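Local coordinates for kcn28 (Kitasatospora, PDB 6J31), which adopts a GT-B fold, with two domains that each centre on a parallel beta sheet, at residues Ala8-Pro13 against Thr36-Pro41; Pro90-Ala95 against Tyr111-Leu116; Pro123-Ser128 against Arg184-Val189. All blocks are in the same frame, centred on the assembly; numbering follows the deposited sequence.

How the interactions relate
Interactions 1 and 3 lie in the same seven-stranded parallel sheet, pairing strand 34-39 with 6-10 and strand 124-128 with 185-187, with strand 103-107 between these two pairs. Backbone hydrogen bonds dominate both. Interaction 2 joins helices 74-96 and 112-120 against one sheet face and has no hydrogen bond across it. It touches interaction 1, Ala-38 CB lying 3.7 Å from Leu-92 CD2 and Val-10 CG2 lying 3.8 Å from Ala-113 CB, and meets interaction 3 where Arg-114 CG nears Ser-124 OG. All three are largely buried; the partly exposed Arg-93 and the exposed Arg-184 lie at the borders of interactions 2 and 3.

Interaction 1. Residues Ala8-Pro13 against Thr36-Pro41; sequences AMVSVP and TYANDP
The carbonyl oxygen of Met-9 is gripped by two groups of the neighbouring strand: the backbone N of Ala-38 donates to Met-9 O at 2.7 Å, and the CA-H of Tyr-37 comes within 3.2 Å of the same oxygen. Met-9 N donates in turn to Thr-36 O at 2.7 Å, and Ser-11 N to Ala-38 O at 3.1 Å. This alternation, with the strand directions 20° apart, establishes a parallel pairing of Ala-8 with Thr-36, Met-9 with Tyr-37 and Val-10 with Ala-38. Met-9 and Tyr-37 project from one face as neighbours pointing the same way. Both have CG anti to the backbone N (chi1 174° and -166°), and Met-9 CG sits over the ring centre, 3.7 Å from the centroid, a CH-pi contact. SD lies obliquely to the same ring, a longer Met-aromatic contact. Ser-11 CB meets the ring near its plane, 3.4 Å from Tyr-37 OH; that hydroxyl is buried and has no hydrogen-bonding partner in the model. On the other face Val-10 CG1 packs on Ala-38 CB, and Leu-92 of helix 74-96 lies against both residues. At the end of its strand, Asn-39 reaches across to the loop that follows strand 6-10: ND2 makes a weak bond to Val-12 O, while OD1 takes Asp-40 N at 2.7 Å, in the amide plane and on a lone pair. Pro-13 CG rests 3.8 Å from Asp-40 CB. Ser-11 OG bonds to the carbonyl of His-17, a residue of the BG9 pocket. The backbone bonds thus fix the register within the beta-alpha-beta unit of strand 6-10, helix 22-30 and strand 34-39; the bond to Asp-40 N fixes the rotation of the Asn-39 amide, whose ND2 adds a weak link to the facing loop.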
loop_
_atom_site.group_PDB
_atom_site.type_symbol
_atom_site.label_atom_id
_atom_site.label_comp_id
_atom_site.label_asym_id
_atom_site.label_seq_id
_atom_site.Cartn_x
_atom_site.Cartn_y
_atom_site.Cartn_z
ATOM N N ALA A 8 2.670 -20.897 -2.360
ATOM C CA ALA A 8 2.250 -20.171 -3.554
ATOM C C ALA A 8 1.756 -18.787 -3.161
ATOM O O ALA A 8 0.765 -18.659 -2.434
ATOM C CB ALA A 8 1.159 -20.925 -4.313
ATOM N N MET A 9 2.436 -17.764 -3.660
ATOM C CA MET A 9 2.046 -16.375 -3.489
ATOM C C MET A 9 1.339 -15.906 -4.755
ATOM O O MET A 9 1.744 -16.258 -5.868
ATOM C CB MET A 9 3.274 -15.505 -3.205
ATOM C CG MET A 9 3.009 -14.009 -3.146
ATOM S SD MET A 9 1.916 -13.519 -1.805
ATOM C CE MET A 9 1.748 -11.765 -2.131
ATOM N N VAL A 10 0.244 -15.166 -4.584
ATOM C CA VAL A 10 -0.517 -14.610 -5.698
ATOM C C VAL A 10 -0.760 -13.134 -5.419
ATOM O O VAL A 10 -1.177 -12.766 -4.316
ATOM C CB VAL A 10 -1.860 -15.342 -5.912
ATOM C CG1 VAL A 10 -2.517 -14.885 -7.211
ATOM C CG2 VAL A 10 -1.675 -16.860 -5.900
ATOM N N SER A 11 -0.505 -12.290 -6.412
ATOM C CA SER A 11 -0.784 -10.869 -6.278
ATOM C C SER A 11 -1.183 -10.323 -7.641
ATOM O O SER A 11 -1.445 -11.076 -8.582
ATOM C CB SER A 11 0.401 -10.101 -5.685
ATOM O OG SER A 11 -0.001 -8.783 -5.341
ATOM N N VAL A 12 -1.252 -8.999 -7.725
ATOM C CA VAL A 12 -1.702 -8.304 -8.928
ATOM C C VAL A 12 -0.627 -7.300 -9.320
ATOM O O VAL A 12 0.211 -6.910 -8.490
ATOM C CB VAL A 12 -3.062 -7.605 -8.695
ATOM C CG1 VAL A 12 -4.100 -8.617 -8.227
ATOM C CG2 VAL A 12 -2.906 -6.480 -7.685
ATOM N N PRO A 13 -0.625 -6.848 -10.580
ATOM C CA PRO A 13 0.418 -5.910 -11.022
ATOM C C PRO A 13 0.251 -4.480 -10.521
ATOM O O PRO A 13 1.186 -3.685 -10.689
ATOM C CB PRO A 13 0.304 -5.971 -12.553
ATOM C CG PRO A 13 -1.122 -6.317 -12.797
ATOM C CD PRO A 13 -1.485 -7.275 -11.701
ATOM N N THR A 36 6.389 -20.283 -5.221
ATOM C CA THR A 36 5.946 -19.841 -6.534
ATOM C C THR A 36 5.148 -18.557 -6.360
ATOM O O THR A 36 4.464 -18.372 -5.349
ATOM C CB THR A 36 5.103 -20.905 -7.247
ATOM O OG1 THR A 36 3.980 -21.273 -6.438
ATOM C CG2 THR A 36 5.957 -22.143 -7.527
ATOM N N TYR A 37 5.273 -17.654 -7.327
ATOM C CA TYR A 37 4.656 -16.334 -7.248
ATOM C C TYR A 37 3.890 -16.092 -8.542
ATOM O O TYR A 37 4.496 -15.893 -9.600
ATOM C CB TYR A 37 5.720 -15.261 -7.005
ATOM C CG TYR A 37 5.197 -13.910 -6.570
ATOM C CD1 TYR A 37 3.895 -13.508 -6.853
ATOM C CD2 TYR A 37 6.008 -13.037 -5.861
ATOM C CE1 TYR A 37 3.427 -12.274 -6.453
ATOM C CE2 TYR A 37 5.546 -11.802 -5.456
ATOM C CZ TYR A 37 4.256 -11.427 -5.753
ATOM O OH TYR A 37 3.795 -10.196 -5.345
ATOM N N ALA A 38 2.564 -16.097 -8.450
ATOM C CA ALA A 38 1.701 -15.869 -9.600
ATOM C C ALA A 38 1.397 -14.383 -9.716
ATOM O O ALA A 38 0.880 -13.773 -8.774
ATOM C CB ALA A 38 0.408 -16.673 -9.477
ATOM N N ASN A 39 1.728 -13.801 -10.866
ATOM C CA ASN A 39 1.436 -12.399 -11.114
ATOM C C ASN A 39 1.543 -12.138 -12.610
ATOM O O ASN A 39 2.026 -12.977 -13.374
ATOM C CB ASN A 39 2.369 -11.488 -10.316
ATOM C CG ASN A 39 1.703 -10.190 -9.919
ATOM O OD1 ASN A 39 0.851 -9.668 -10.643
ATOM N ND2 ASN A 39 2.058 -9.679 -8.747
ATOM N N ASP A 40 1.090 -10.956 -13.013
ATOM C CA ASP A 40 1.152 -10.564 -14.412
ATOM C C ASP A 40 2.609 -10.419 -14.850
ATOM O O ASP A 40 3.452 -9.976 -14.067
ATOM C CB ASP A 40 0.392 -9.255 -14.625
ATOM C CG ASP A 40 0.248 -8.884 -16.094
ATOM O OD1 ASP A 40 1.254 -8.454 -16.699
ATOM O OD2 ASP A 40 -0.873 -9.008 -16.641
ATOM N N PRO A 41 2.944 -10.805 -16.084
ATOM C CA PRO A 41 4.341 -10.686 -16.529
ATOM C C PRO A 41 4.866 -9.261 -16.534
ATOM O O PRO A 41 6.087 -9.072 -16.539
ATOM C CB PRO A 41 4.304 -11.268 -17.950
ATOM C CG PRO A 41 3.127 -12.175 -17.949
ATOM C CD PRO A 41 2.111 -11.497 -17.081
#

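Interaction 2. Residues Pro90-Ala95 against Tyr111-Leu116; sequences PQLRAA and YPARVL
Two helices of the N-terminal Rossmann-like domain, 74-96 and 112-120, meet through Leu-92 and Arg-93 of the first and Pro-112, Ala-113 and Leu-116 of the second. They lie on the same side of the parallel sheet and are connected in the chain through strand 103-107. Their local axes come within 9.8 Å at an angle of 48°, so the gap is bridged by side chains. Leu-92 enters it with CG anti to its own carbonyl carbon (chi1 -68°). Its CD1 branch does the touching, 4.0 Å from Ala-113 N and 4.1 Å from Ala-113 CB, near the first turn of helix 112-120. Leu-116 answers from one turn further on: its CD1 reaches back to Leu-92, 4.1 Å from CB and 3.9 Å from the carbonyl O. The other branch, CD2, lies over one face of the Arg-93 guanidinium, 4.1 Å from NH1. Arg-93 is extended as far as CD and then bends, chi3 of -48° turning NE off that line; the Arg-93 and Leu-116 side chains pass each other at a slant. Beside these leucines, Met-88 and Ala-85 of helix 74-96 pack on Pro-112. With leucine methyls resting on apolar side-chain atoms and on the backbone of the facing helix, and no hydrogen bond crossing, the contact is held by apolar burial, while the charged group of Arg-93 stays at the partly exposed border, where a methyl group rests on its flat face.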
loop_
_atom_site.group_PDB
_atom_site.type_symbol
_atom_site.label_atom_id
_atom_site.label_comp_id
_atom_site.label_asym_id
_atom_site.label_seq_id
_atom_site.Cartn_x
_atom_site.Cartn_y
_atom_site.Cartn_z
ATOM N N PRO A 90 -9.413 -19.313 -13.537
ATOM C CA PRO A 90 -9.038 -20.433 -14.419
ATOM C C PRO A 90 -7.550 -20.482 -14.715
ATOM O O PRO A 90 -6.988 -21.575 -14.857
ATOM C CB PRO A 90 -9.866 -20.182 -15.686
ATOM C CG PRO A 90 -10.200 -18.741 -15.651
ATOM C CD PRO A 90 -10.316 -18.367 -14.214
ATOM N N GLN A 91 -6.894 -19.328 -14.824
ATOM C CA GLN A 91 -5.452 -19.333 -15.044
ATOM C C GLN A 91 -4.713 -19.910 -13.847
ATOM O O GLN A 91 -3.801 -20.727 -14.013
ATOM C CB GLN A 91 -4.965 -17.925 -15.352
ATOM C CG GLN A 91 -5.571 -17.357 -16.608
ATOM C CD GLN A 91 -5.025 -15.997 -16.930
ATOM O OE1 GLN A 91 -3.868 -15.866 -17.317
ATOM N NE2 GLN A 91 -5.860 -14.975 -16.795
ATOM N N LEU A 92 -5.113 -19.521 -12.636
ATOM C CA LEU A 92 -4.509 -20.097 -11.441
ATOM C C LEU A 92 -4.785 -21.591 -11.358
ATOM O O LEU A 92 -3.906 -22.370 -10.972
ATOM C CB LEU A 92 -5.040 -19.389 -10.198
ATOM C CG LEU A 92 -4.631 -17.934 -9.997
ATOM C CD1 LEU A 92 -5.230 -17.427 -8.706
ATOM C CD2 LEU A 92 -3.119 -17.794 -9.984
ATOM N N ARG A 93 -6.008 -22.008 -11.698
ATOM C CA ARG A 93 -6.338 -23.429 -11.662
ATOM C C ARG A 93 -5.460 -24.217 -12.622
ATOM O O ARG A 93 -4.909 -25.261 -12.257
ATOM C CB ARG A 93 -7.818 -23.637 -11.997
ATOM C CG ARG A 93 -8.312 -25.078 -11.837
ATOM C CD ARG A 93 -9.797 -25.216 -12.194
ATOM N NE ARG A 93 -10.617 -24.194 -11.542
ATOM C CZ ARG A 93 -11.124 -24.294 -10.315
ATOM N NH1 ARG A 93 -10.906 -25.378 -9.579
ATOM N NH2 ARG A 93 -11.855 -23.301 -9.823
ATOM N N ALA A 94 -5.284 -23.706 -13.842
ATOM C CA ALA A 94 -4.476 -24.405 -14.836
ATOM C C ALA A 94 -3.021 -24.516 -14.396
ATOM O O ALA A 94 -2.386 -25.562 -14.581
ATOM C CB ALA A 94 -4.583 -23.691 -16.184
ATOM N N ALA A 95 -2.472 -23.447 -13.817
ATOM C CA ALA A 95 -1.063 -23.455 -13.439
ATOM C C ALA A 95 -0.783 -24.430 -12.296
ATOM O O ALA A 95 0.261 -25.090 -12.285
ATOM C CB ALA A 95 -0.615 -22.044 -13.062
ATOM N N TYR A 111 -7.873 -12.476 -4.300
ATOM C CA TYR A 111 -8.799 -13.354 -3.595
ATOM C C TYR A 111 -9.308 -14.538 -4.423
ATOM O O TYR A 111 -9.784 -15.507 -3.821
ATOM C CB TYR A 111 -9.989 -12.545 -3.058
ATOM C CG TYR A 111 -10.722 -11.762 -4.116
ATOM C CD1 TYR A 111 -11.794 -12.318 -4.806
ATOM C CD2 TYR A 111 -10.333 -10.468 -4.436
ATOM C CE1 TYR A 111 -12.465 -11.598 -5.787
ATOM C CE2 TYR A 111 -10.992 -9.745 -5.411
ATOM C CZ TYR A 111 -12.053 -10.313 -6.084
ATOM O OH TYR A 111 -12.692 -9.580 -7.055
ATOM N N PRO A 112 -9.259 -14.540 -5.766
ATOM C CA PRO A 112 -9.559 -15.799 -6.471
ATOM C C PRO A 112 -8.669 -16.949 -6.037
ATOM O O PRO A 112 -9.086 -18.109 -6.138
ATOM C CB PRO A 112 -9.344 -15.442 -7.948
ATOM C CG PRO A 112 -9.727 -14.024 -8.017
ATOM C CD PRO A 112 -9.196 -13.420 -6.734
ATOM N N ALA A 113 -7.468 -16.663 -5.528
ATOM C CA ALA A 113 -6.636 -17.725 -4.979
ATOM C C ALA A 113 -7.303 -18.393 -3.785
ATOM O O ALA A 113 -7.143 -19.602 -3.587
ATOM C CB ALA A 113 -5.264 -17.172 -4.590
ATOM N N ARG A 114 -8.058 -17.636 -2.982
ATOM C CA ARG A 114 -8.783 -18.257 -1.877
ATOM C C ARG A 114 -9.876 -19.189 -2.387
ATOM O O ARG A 114 -10.070 -20.282 -1.840
ATOM C CB ARG A 114 -9.391 -17.194 -0.967
ATOM C CG ARG A 114 -10.228 -17.773 0.155
ATOM C CD ARG A 114 -10.947 -16.687 0.937
ATOM N NE ARG A 114 -11.673 -17.242 2.076
ATOM C CZ ARG A 114 -12.493 -16.550 2.861
ATOM N NH1 ARG A 114 -12.723 -15.264 2.634
ATOM N NH2 ARG A 114 -13.091 -17.154 3.876
ATOM N N VAL A 115 -10.583 -18.783 -3.447
ATOM C CA VAL A 115 -11.591 -19.657 -4.041
ATOM C C VAL A 115 -10.946 -20.957 -4.482
ATOM O O VAL A 115 -11.472 -22.050 -4.238
ATOM C CB VAL A 115 -12.290 -18.949 -5.218
ATOM C CG1 VAL A 115 -13.259 -19.901 -5.920
ATOM C CG2 VAL A 115 -13.001 -17.686 -4.749
ATOM N N LEU A 116 -9.772 -20.855 -5.105
ATOM C CA LEU A 116 -9.034 -22.038 -5.518
ATOM C C LEU A 116 -8.635 -22.870 -4.305
ATOM O O LEU A 116 -8.771 -24.100 -4.308
ATOM C CB LEU A 116 -7.804 -21.599 -6.313
ATOM C CG LEU A 116 -7.255 -22.469 -7.441
ATOM C CD1 LEU A 116 -5.739 -22.379 -7.545
ATOM C CD2 LEU A 116 -7.740 -23.902 -7.350
#

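Interaction 3. Residues Pro123-Ser128 against Arg184-Val189; sequences PSIQIS and RSLVLV
Ser-124 opens the contact with its carbonyl O, 4.0 Å from Arg-184 CB. Ile-125 follows, its side chain on the face shared with Ile-127 and Leu-186: its CG2 lies 3.9 Å from Leu-186 CG, and helix 382-391 packs on both residues through Ile-390. At Gln-126 the backbone bonds begin, N donating to Arg-184 O at 2.7 Å and O accepting from Leu-186 N with 172° at the hydrogen. Its side chain leaves with CG anti to N and runs on extended, and OE1 receives the hydroxyl hydrogen of Ser-185 at 2.6 Å, with the donor tilted 17° from the amide plane. This polar link joins a bridge pair on one face. Ile-127 returns to the apolar face, where its CD1 lies beside Leu-186 CD1 at 3.8 Å, the two side chains pointing the same way, and its CG2 meets Leu-188 CD1 at 3.9 Å. Ser-128 closes the run: its N bonds to Leu-186 O, and its O takes Leu-188 N at 2.9 Å. Its OG bonds to the carbonyl of Thr-130, a BG9 pocket residue, and the side chain is about 6 Å from that ligand. Four backbone bonds, with strand directions 17° apart, establish the parallel pairing; strands 103-107 and 205-207 flank the pair in a seven-stranded parallel sheet, Rossmann-like, whose C-terminal strand ends approach the ligand pocket, as is usual in GT-B folds.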
loop_
_atom_site.group_PDB
_atom_site.type_symbol
_atom_site.label_atom_id
_atom_site.label_comp_id
_atom_site.label_asym_id
_atom_site.label_seq_id
_atom_site.Cartn_x
_atom_site.Cartn_y
_atom_site.Cartn_z
ATOM N N PRO A 123 -5.077 -24.577 2.887
ATOM C CA PRO A 123 -5.182 -23.341 3.674
ATOM C C PRO A 123 -4.681 -22.137 2.887
ATOM O O PRO A 123 -3.791 -22.244 2.039
ATOM C CB PRO A 123 -4.306 -23.613 4.905
ATOM C CG PRO A 123 -3.432 -24.764 4.530
ATOM C CD PRO A 123 -4.160 -25.559 3.489
ATOM N N SER A 124 -5.294 -20.982 3.162
ATOM C CA SER A 124 -4.958 -19.719 2.524
ATOM C C SER A 124 -4.754 -18.629 3.573
ATOM O O SER A 124 -5.372 -18.647 4.641
ATOM C CB SER A 124 -6.050 -19.290 1.534
ATOM O OG SER A 124 -7.243 -18.927 2.210
ATOM N N ILE A 125 -3.855 -17.694 3.266
ATOM C CA ILE A 125 -3.554 -16.552 4.128
ATOM C C ILE A 125 -3.561 -15.292 3.279
ATOM O O ILE A 125 -2.808 -15.196 2.304
ATOM C CB ILE A 125 -2.199 -16.697 4.841
ATOM C CG1 ILE A 125 -2.126 -18.011 5.615
ATOM C CG2 ILE A 125 -1.952 -15.500 5.756
ATOM C CD1 ILE A 125 -0.740 -18.343 6.088
ATOM N N GLN A 126 -4.379 -14.318 3.660
ATOM C CA GLN A 126 -4.381 -13.039 2.969
ATOM C C GLN A 126 -3.181 -12.202 3.400
ATOM O O GLN A 126 -2.799 -12.195 4.575
ATOM C CB GLN A 126 -5.671 -12.277 3.259
ATOM C CG GLN A 126 -5.770 -10.932 2.565
ATOM C CD GLN A 126 -6.764 -10.013 3.247
ATOM O OE1 GLN A 126 -6.538 -9.567 4.374
ATOM N NE2 GLN A 126 -7.882 -9.748 2.584
ATOM N N ILE A 127 -2.575 -11.513 2.437
ATOM C CA ILE A 127 -1.504 -10.555 2.688
ATOM C C ILE A 127 -2.058 -9.179 2.340
ATOM O O ILE A 127 -2.224 -8.850 1.160
ATOM C CB ILE A 127 -0.244 -10.871 1.869
ATOM C CG1 ILE A 127 0.119 -12.353 1.989
ATOM C CG2 ILE A 127 0.929 -10.008 2.331
ATOM C CD1 ILE A 127 0.652 -12.755 3.353
ATOM N N SER A 128 -2.362 -8.374 3.359
ATOM C CA SER A 128 -2.989 -7.073 3.143
ATOM C C SER A 128 -1.941 -5.975 3.175
ATOM O O SER A 128 -1.273 -5.802 4.207
ATOM C CB SER A 128 -4.054 -6.808 4.197
ATOM O OG SER A 128 -4.568 -5.496 4.049
ATOM N N ARG A 184 -7.468 -16.241 7.275
ATOM C CA ARG A 184 -6.322 -15.745 8.018
ATOM C C ARG A 184 -5.749 -14.576 7.239
ATOM O O ARG A 184 -5.766 -14.580 6.005
ATOM C CB ARG A 184 -5.252 -16.830 8.213
ATOM C CG ARG A 184 -5.657 -17.926 9.174
ATOM C CD ARG A 184 -4.748 -19.143 9.082
ATOM N NE ARG A 184 -5.301 -20.275 9.820
ATOM C CZ ARG A 184 -5.278 -20.382 11.145
ATOM N NH1 ARG A 184 -4.728 -19.421 11.880
ATOM N NH2 ARG A 184 -5.807 -21.445 11.740
ATOM N N SER A 185 -5.248 -13.574 7.949
ATOM C CA SER A 185 -4.740 -12.401 7.259
ATOM C C SER A 185 -3.528 -11.847 7.979
ATOM O O SER A 185 -3.529 -11.716 9.206
ATOM C CB SER A 185 -5.820 -11.325 7.142
ATOM O OG SER A 185 -5.281 -10.135 6.600
ATOM N N LEU A 186 -2.499 -11.523 7.206
ATOM C CA LEU A 186 -1.338 -10.797 7.698
ATOM C C LEU A 186 -1.491 -9.361 7.219
ATOM O O LEU A 186 -1.422 -9.093 6.015
ATOM C CB LEU A 186 -0.036 -11.418 7.195
ATOM C CG LEU A 186 0.247 -12.855 7.636
ATOM C CD1 LEU A 186 1.555 -13.341 7.047
ATOM C CD2 LEU A 186 0.266 -12.956 9.148
ATOM N N VAL A 187 -1.740 -8.450 8.153
ATOM C CA VAL A 187 -1.953 -7.044 7.833
ATOM C C VAL A 187 -0.606 -6.349 7.971
ATOM O O VAL A 187 -0.070 -6.222 9.075
ATOM C CB VAL A 187 -3.013 -6.412 8.742
ATOM C CG1 VAL A 187 -3.400 -5.031 8.236
ATOM C CG2 VAL A 187 -4.234 -7.313 8.838
ATOM N N LEU A 188 -0.067 -5.873 6.855
ATOM C CA LEU A 188 1.299 -5.361 6.816
ATOM C C LEU A 188 1.372 -3.903 7.246
ATOM O O LEU A 188 2.098 -3.106 6.650
ATOM C CB LEU A 188 1.847 -5.547 5.405
ATOM C CG LEU A 188 2.089 -7.006 4.995
ATOM C CD1 LEU A 188 3.075 -7.119 3.835
ATOM C CD2 LEU A 188 2.537 -7.850 6.184
ATOM N N VAL A 189 0.603 -3.523 8.262
ATOM C CA VAL A 189 0.661 -2.186 8.851
ATOM C C VAL A 189 0.663 -2.339 10.365
ATOM O O VAL A 189 0.208 -3.362 10.899
ATOM C CB VAL A 189 -0.522 -1.298 8.387
ATOM C CG1 VAL A 189 -0.675 -1.318 6.873
ATOM C CG2 VAL A 189 -1.812 -1.738 9.044
#